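Local coordinates for alpha-L-arabinosidase (Xanthomonas axonopodis pv. citri, PDB 6D25), which probably hydrolyses alpha-L-arabinofuranosyl side groups from arabinoxylans, including internally di-substituted ones, as a trimeric arabinofuranosidase of family GH51, at residues N181-A185 with N186-A190; Q343-L346 with R347-L350; A508-A511 with H512-V515. One frame throughout, in Å; residues are numbered along the deposited sequence.

Interaction 1 (N181-A185 with N186-A190); sequences NERRA and NGRDA
Arg183, in the last turn of helix 178-185, holds the loop that follows by offering the edge of its guanidinium to two consecutive carbonyls. Arg183 NH2 donates to Asp189 O at 3.0 Å along a nearly straight line (169°), and Arg183 NE donates to Arg188 O at 3.1 Å; both oxygens lie close to the guanidinium plane. A chain bent at chi3 (62°) turns that edge to the loop, while Arg183 CD rests on Arg188 CG at 3.8 Å. Arg183 NH1 bonds to the carbonyls of Tyr170 and Ala173. At the end of the helix the backbone forms a Schellman motif: Arg188 N binds Arg183 O at 3.1 Å and Gly187 N binds Arg184 O at 3.0 Å, with Gly187 at positive phi ending the helix.

The outer side is looser. Arg184 NE makes a salt bridge to Asp189 OD1 at 3.2 Å whose hydrogen bond is weak, and a second weak bond to Asp189 O, its guanidinium turned well away from the carboxylate plane. A water links Arg184 NH2 to Asp189 O, and Thr175 O takes Arg184 NH1. On another flank Glu182 and Asn186 run side by side, joined through a water between OE2 and ND2; Glu182 also pairs with Arg108, and Asn186 with Tyr170. The two guanidiniums lie back alongside the helix and converge on the loop carbonyls, Asp189 O taking both arginines and a water. The loop is thereby held back along the helix, and the Asp189 carboxylate probably offsets part of the positive charge gathered there.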
loop_
_atom_site.group_PDB
_atom_site.type_symbol
_atom_site.label_atom_id
_atom_site.label_comp_id
_atom_site.label_asym_id
_atom_site.label_seq_id
_atom_site.Cartn_x
_atom_site.Cartn_y
_atom_site.Cartn_z
ATOM N N ASN A 181 -22.946 -1.125 16.673
ATOM C CA ASN A 181 -23.271 -1.383 18.064
ATOM C C ASN A 181 -22.181 -0.823 19.006
ATOM O O ASN A 181 -22.459 -0.505 20.152
ATOM C CB ASN A 181 -23.479 -2.855 18.320
ATOM C CG ASN A 181 -24.744 -3.396 17.675
ATOM O OD1 ASN A 181 -25.627 -2.642 17.293
ATOM N ND2 ASN A 181 -24.879 -4.702 17.626
ATOM N N GLU A 182 -20.953 -0.741 18.532
ATOM C CA GLU A 182 -19.879 -0.154 19.276
ATOM C C GLU A 182 -20.104 1.366 19.418
ATOM O O GLU A 182 -19.926 1.925 20.515
ATOM C CB GLU A 182 -18.539 -0.488 18.614
ATOM C CG GLU A 182 -17.362 -0.077 19.455
ATOM C CD GLU A 182 -16.002 -0.429 18.858
ATOM O OE1 GLU A 182 -15.951 -1.163 17.843
ATOM O OE2 GLU A 182 -14.989 -0.017 19.494
ATOM N N ARG A 183 -20.500 2.031 18.326
ATOM C CA ARG A 183 -20.934 3.417 18.409
ATOM C C ARG A 183 -22.059 3.579 19.461
ATOM O O ARG A 183 -22.025 4.514 20.293
ATOM C CB ARG A 183 -21.405 3.910 17.046
ATOM C CG ARG A 183 -21.878 5.353 17.049
ATOM C CD ARG A 183 -22.737 5.738 15.854
ATOM N NE ARG A 183 -23.982 4.981 15.774
ATOM C CZ ARG A 183 -24.406 4.260 14.714
ATOM N NH1 ARG A 183 -23.623 4.024 13.663
ATOM N NH2 ARG A 183 -25.656 3.773 14.734
ATOM N N ARG A 184 -23.051 2.700 19.415
ATOM C CA ARG A 184 -24.156 2.757 20.375
ATOM C C ARG A 184 -23.629 2.561 21.808
ATOM O O ARG A 184 -24.070 3.277 22.715
ATOM C CB ARG A 184 -25.252 1.744 20.041
ATOM C CG ARG A 184 -25.845 1.903 18.647
ATOM C CD ARG A 184 -27.110 1.067 18.443
ATOM N NE ARG A 184 -27.699 1.383 17.145
ATOM C CZ ARG A 184 -27.456 0.771 16.004
ATOM N NH1 ARG A 184 -26.714 -0.319 15.995
ATOM N NH2 ARG A 184 -27.934 1.286 14.869
ATOM N N ALA A 185 -22.735 1.613 22.026
ATOM C CA ALA A 185 -22.152 1.332 23.347
ATOM C C ALA A 185 -21.441 2.599 23.874
ATOM O O ALA A 185 -21.437 2.856 25.094
ATOM C CB ALA A 185 -21.165 0.177 23.264
ATOM N N ASN A 186 -20.836 3.360 22.950
ATOM C CA ASN A 186 -20.072 4.543 23.286
ATOM C C ASN A 186 -20.993 5.775 23.396
ATOM O O ASN A 186 -20.510 6.886 23.569
ATOM C CB ASN A 186 -18.954 4.754 22.265
ATOM C CG ASN A 186 -17.805 3.791 22.471
ATOM O OD1 ASN A 186 -17.609 3.305 23.589
ATOM N ND2 ASN A 186 -17.083 3.446 21.421
ATOM N N GLY A 187 -22.312 5.594 23.306
ATOM C CA GLY A 187 -23.281 6.609 23.681
ATOM C C GLY A 187 -24.000 7.264 22.517
ATOM O O GLY A 187 -24.723 8.189 22.763
ATOM N N ARG A 188 -23.841 6.812 21.276
ATOM C CA ARG A 188 -24.539 7.414 20.139
ATOM C C ARG A 188 -25.387 6.346 19.426
ATOM O O ARG A 188 -24.895 5.508 18.656
ATOM C CB ARG A 188 -23.521 8.027 19.173
ATOM C CG ARG A 188 -24.145 8.582 17.914
ATOM C CD ARG A 188 -25.000 9.817 18.171
ATOM N NE ARG A 188 -25.696 10.171 16.925
ATOM C CZ ARG A 188 -26.193 11.368 16.629
ATOM N NH1 ARG A 188 -26.048 12.377 17.463
ATOM N NH2 ARG A 188 -26.765 11.558 15.458
ATOM N N ASP A 189 -26.678 6.391 19.655
ATOM C CA ASP A 189 -27.588 5.373 19.134
ATOM C C ASP A 189 -27.749 5.537 17.617
ATOM O O ASP A 189 -27.539 4.585 16.861
ATOM C CB ASP A 189 -28.920 5.397 19.886
ATOM C CG ASP A 189 -29.943 4.395 19.357
ATOM O OD1 ASP A 189 -29.577 3.262 19.011
ATOM O OD2 ASP A 189 -31.097 4.769 19.296
ATOM N N ALA A 190 -28.171 6.720 17.187
ATOM C CA ALA A 190 -28.435 6.940 15.754
ATOM C C ALA A 190 -27.111 7.210 15.035
ATOM O O ALA A 190 -26.182 7.730 15.614
ATOM C CB ALA A 190 -29.395 8.111 15.574
HETATM O O HOH W 1 -15.022 1.344 21.563
HETATM O O HOH W 2 -29.918 3.414 15.128
#

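Interaction 2 (Q343-L346 with R347-L350); sequences QNSL and RDAL
The amide of Asn344 sets its OD1 against CB of Asp348 at 3.5 Å, its plane 57° from that of the Asp348 carboxylate. Ser345 and Asp348 form a capping box at the start of helix 346-361, with Ser345 as the N-cap. Asp348 OD2 receives Ser345 N on its anti lone pair at 2.8 Å, and the bond is almost straight (173°). The other carboxylate oxygen, OD1, is bonded to the hydroxyls of Tyr329 and Thr327, so both ends of the flat group are held; Asn344 OD1 pairs with Thr394 OG1. The guanidinium of Arg347, a third flat group, makes a cation-pi contact with Phe283 and donates from NH2 to Ser279 O.

The Ser345 OG sits between its own backbone N and carbonyl carbon (chi1 75°), which brings it over the first turn, where it accepts a weak bond from Arg347 N at 3.1 Å. A negative carboxylate and a hydroxyl at a helix N-terminus probably complement the partial positive charge there.

One water ties the polar groups together: it accepts from Ser345 OG at 2.7 Å and from Arg347 NH2, and donates to Asp348 OD2 at 2.7 Å. Helical bonding then takes over, Ala349 N reaching Ser345 O at 3.2 Å and Leu350 N reaching Leu346 O at 3.1 Å. Trp288 and Leu292 of helix 285-312 pack on Leu350, while Pro393 and Val397 of helix 393-400 touch Ala349. On the apolar side, Leu346 CD1 lies 4.0 Å from Leu350 CD1, the two side chains passing at a slant.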
loop_
_atom_site.group_PDB
_atom_site.type_symbol
_atom_site.label_atom_id
_atom_site.label_comp_id
_atom_site.label_asym_id
_atom_site.label_seq_id
_atom_site.Cartn_x
_atom_site.Cartn_y
_atom_site.Cartn_z
ATOM N N GLN A 343 -0.934 36.471 15.471
ATOM C CA GLN A 343 -1.998 37.438 15.626
ATOM C C GLN A 343 -2.710 37.608 14.276
ATOM O O GLN A 343 -2.365 37.005 13.219
ATOM C CB GLN A 343 -1.483 38.773 16.215
ATOM C CG GLN A 343 -1.778 38.954 17.702
ATOM C CD GLN A 343 -3.254 39.117 18.003
ATOM O OE1 GLN A 343 -4.069 39.165 17.084
ATOM N NE2 GLN A 343 -3.622 39.190 19.284
ATOM N N ASN A 344 -3.799 38.354 14.357
ATOM C CA ASN A 344 -4.803 38.462 13.309
ATOM C C ASN A 344 -5.210 39.935 13.257
ATOM O O ASN A 344 -5.827 40.432 14.214
ATOM C CB ASN A 344 -5.943 37.511 13.661
ATOM C CG ASN A 344 -6.853 37.151 12.516
ATOM O OD1 ASN A 344 -7.496 38.052 11.910
ATOM N ND2 ASN A 344 -7.000 35.855 12.299
ATOM N N SER A 345 -4.753 40.636 12.202
ATOM C CA SER A 345 -4.851 42.072 12.135
ATOM C C SER A 345 -5.842 42.489 11.048
ATOM O O SER A 345 -6.424 41.662 10.348
ATOM C CB SER A 345 -3.481 42.677 11.862
ATOM O OG SER A 345 -3.124 42.470 10.503
ATOM N N LEU A 346 -5.994 43.803 10.893
ATOM C CA LEU A 346 -6.796 44.336 9.782
ATOM C C LEU A 346 -6.323 43.751 8.433
ATOM O O LEU A 346 -7.155 43.524 7.514
ATOM C CB LEU A 346 -6.722 45.857 9.777
ATOM C CG LEU A 346 -7.533 46.564 8.696
ATOM C CD1 LEU A 346 -9.023 46.246 8.798
ATOM C CD2 LEU A 346 -7.264 48.084 8.755
ATOM N N ARG A 347 -5.022 43.521 8.303
ATOM C CA ARG A 347 -4.474 42.933 7.069
ATOM C C ARG A 347 -5.143 41.562 6.787
ATOM O O ARG A 347 -5.491 41.226 5.649
ATOM C CB ARG A 347 -2.957 42.795 7.214
ATOM C CG ARG A 347 -2.247 42.285 5.960
ATOM C CD ARG A 347 -0.737 42.221 6.118
ATOM N NE ARG A 347 -0.337 41.391 7.241
ATOM C CZ ARG A 347 0.934 41.286 7.677
ATOM N NH1 ARG A 347 1.929 41.795 6.964
ATOM N NH2 ARG A 347 1.177 40.709 8.843
ATOM N N ASP A 348 -5.318 40.775 7.835
ATOM C CA ASP A 348 -5.946 39.435 7.738
ATOM C C ASP A 348 -7.417 39.564 7.351
ATOM O O ASP A 348 -7.924 38.735 6.578
ATOM C CB ASP A 348 -5.709 38.647 9.012
ATOM C CG ASP A 348 -4.217 38.454 9.232
ATOM O OD1 ASP A 348 -3.605 37.749 8.382
ATOM O OD2 ASP A 348 -3.637 39.080 10.165
ATOM N N ALA A 349 -8.104 40.585 7.871
ATOM C CA ALA A 349 -9.494 40.832 7.443
ATOM C C ALA A 349 -9.537 41.042 5.929
ATOM O O ALA A 349 -10.388 40.449 5.254
ATOM C CB ALA A 349 -10.055 42.009 8.160
ATOM N N LEU A 350 -8.649 41.908 5.402
ATOM C CA LEU A 350 -8.667 42.136 3.949
ATOM C C LEU A 350 -8.339 40.851 3.178
ATOM O O LEU A 350 -8.899 40.629 2.088
ATOM C CB LEU A 350 -7.721 43.288 3.575
ATOM C CG LEU A 350 -8.395 44.662 3.583
ATOM C CD1 LEU A 350 -8.590 45.197 4.995
ATOM C CD2 LEU A 350 -7.642 45.663 2.770
HETATM O O HOH W 3 -1.340 40.454 10.491
#

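Interaction 3 (A508-A511 with H512-V515); sequences ALPA and HSIV
Pro510 O is gripped by the hydroxyl of Ser513, whose OG donates to it at 2.7 Å, and more weakly by Asn447 ND2. The hydroxyl comes from above the carbonyl plane, 38° out of it. Ser513 turns its OG back over its own main chain (chi1 75°), across the bend toward the proline. Pro510 CD touches the same OG at 3.6 Å.

Beside it the contact is apolar. Leu509 CD1 touches Ser513 OG at 3.7 Å and Val515 CG1 at 3.7 Å, its end lying across both branches of the valine, and Leu445 of strand 441-447 packs on both Leu509 and Val515.

At the bend itself, His512 takes left-handed backbone angles, and its ring has Ala511 O over one face, 3.1 Å from His512 CG. Carbonyls fix the ring at both nitrogens: ND1 is bonded to Ala450 O and NE2 to Ala475 O. Two such acceptors suggest that both nitrogens carry a proton and that the imidazole is probably positively charged.

Strand 504-509 pairs with strands 454-461 and 498-501, whereas strand 513-519 pairs with 441-447 and 468-473, so the bend carries the chain between different neighbours. His512 and Ser513 together face Asn447, a G1 beta bulge at the start of strand 513-519 in the C-terminal beta domain of a GH51 enzyme.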
loop_
_atom_site.group_PDB
_atom_site.type_symbol
_atom_site.label_atom_id
_atom_site.label_comp_id
_atom_site.label_asym_id
_atom_site.label_seq_id
_atom_site.Cartn_x
_atom_site.Cartn_y
_atom_site.Cartn_z
ATOM N N ALA A 508 -18.154 56.581 -0.487
ATOM C CA ALA A 508 -16.899 57.153 0.036
ATOM C C ALA A 508 -16.215 56.074 0.887
ATOM O O ALA A 508 -16.633 55.756 2.007
ATOM C CB ALA A 508 -17.182 58.427 0.813
ATOM N N LEU A 509 -15.213 55.443 0.294
ATOM C CA LEU A 509 -14.605 54.221 0.846
ATOM C C LEU A 509 -13.262 54.576 1.493
ATOM O O LEU A 509 -12.301 54.946 0.779
ATOM C CB LEU A 509 -14.409 53.244 -0.312
ATOM C CG LEU A 509 -14.018 51.836 0.091
ATOM C CD1 LEU A 509 -15.050 51.223 1.035
ATOM C CD2 LEU A 509 -13.833 50.947 -1.139
ATOM N N PRO A 510 -13.182 54.518 2.822
ATOM C CA PRO A 510 -11.911 54.896 3.456
ATOM C C PRO A 510 -10.768 53.936 3.092
ATOM O O PRO A 510 -10.992 52.778 2.667
ATOM C CB PRO A 510 -12.178 54.820 4.982
ATOM C CG PRO A 510 -13.685 54.948 5.087
ATOM C CD PRO A 510 -14.179 54.215 3.846
ATOM N N ALA A 511 -9.555 54.436 3.271
ATOM C CA ALA A 511 -8.328 53.607 3.119
ATOM C C ALA A 511 -8.453 52.351 3.985
ATOM O O ALA A 511 -9.100 52.382 5.026
ATOM C CB ALA A 511 -7.119 54.433 3.487
ATOM N N HIS A 512 -7.826 51.251 3.550
ATOM C CA HIS A 512 -7.679 50.033 4.326
ATOM C C HIS A 512 -8.997 49.647 5.035
ATOM O O HIS A 512 -9.042 49.487 6.260
ATOM C CB HIS A 512 -6.495 50.140 5.289
ATOM C CG HIS A 512 -6.544 51.233 6.317
ATOM N ND1 HIS A 512 -5.693 52.318 6.254
ATOM C CD2 HIS A 512 -7.242 51.370 7.464
ATOM C CE1 HIS A 512 -5.872 53.089 7.315
ATOM N NE2 HIS A 512 -6.830 52.555 8.065
ATOM N N SER A 513 -10.051 49.425 4.243
ATOM C CA SER A 513 -11.351 49.181 4.819
ATOM C C SER A 513 -12.122 48.179 3.942
ATOM O O SER A 513 -11.857 48.026 2.744
ATOM C CB SER A 513 -12.144 50.478 5.008
ATOM O OG SER A 513 -12.654 50.959 3.777
ATOM N N ILE A 514 -13.070 47.511 4.601
ATOM C CA ILE A 514 -14.019 46.641 3.997
ATOM C C ILE A 514 -15.422 47.146 4.321
ATOM O O ILE A 514 -15.717 47.360 5.483
ATOM C CB ILE A 514 -13.859 45.205 4.529
ATOM C CG1 ILE A 514 -12.442 44.671 4.318
ATOM C CG2 ILE A 514 -14.891 44.253 3.917
ATOM C CD1 ILE A 514 -12.108 43.536 5.268
ATOM N N VAL A 515 -16.281 47.284 3.326
ATOM C CA VAL A 515 -17.694 47.586 3.609
ATOM C C VAL A 515 -18.564 46.482 2.989
ATOM O O VAL A 515 -18.219 45.882 1.966
ATOM C CB VAL A 515 -18.119 48.970 3.107
ATOM C CG1 VAL A 515 -17.263 50.074 3.721
ATOM C CG2 VAL A 515 -18.077 49.068 1.583
#

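Overall arrangement
Interaction 1 is a surface contact, with its centre about 43 Å from that of interaction 2 and on the opposite side of the chain's centre. It closes a helix through backbone carbonyls and arginines, with waters at its margin. Interaction 2 is buried and opens a helix instead, using a serine and a carboxylate. Interaction 3, partly buried, turns between strands and mixes one short hydroxyl bond with leucine-valine packing. Interactions 2 and 3 touch: Leu346 CD2 lies 3.4 Å from His512 O, and Ile514 packs on the first turns of helix 346-361. They thereby join that helix, which links the last two strands of the (beta/alpha)8 barrel, to the C-terminal beta domain.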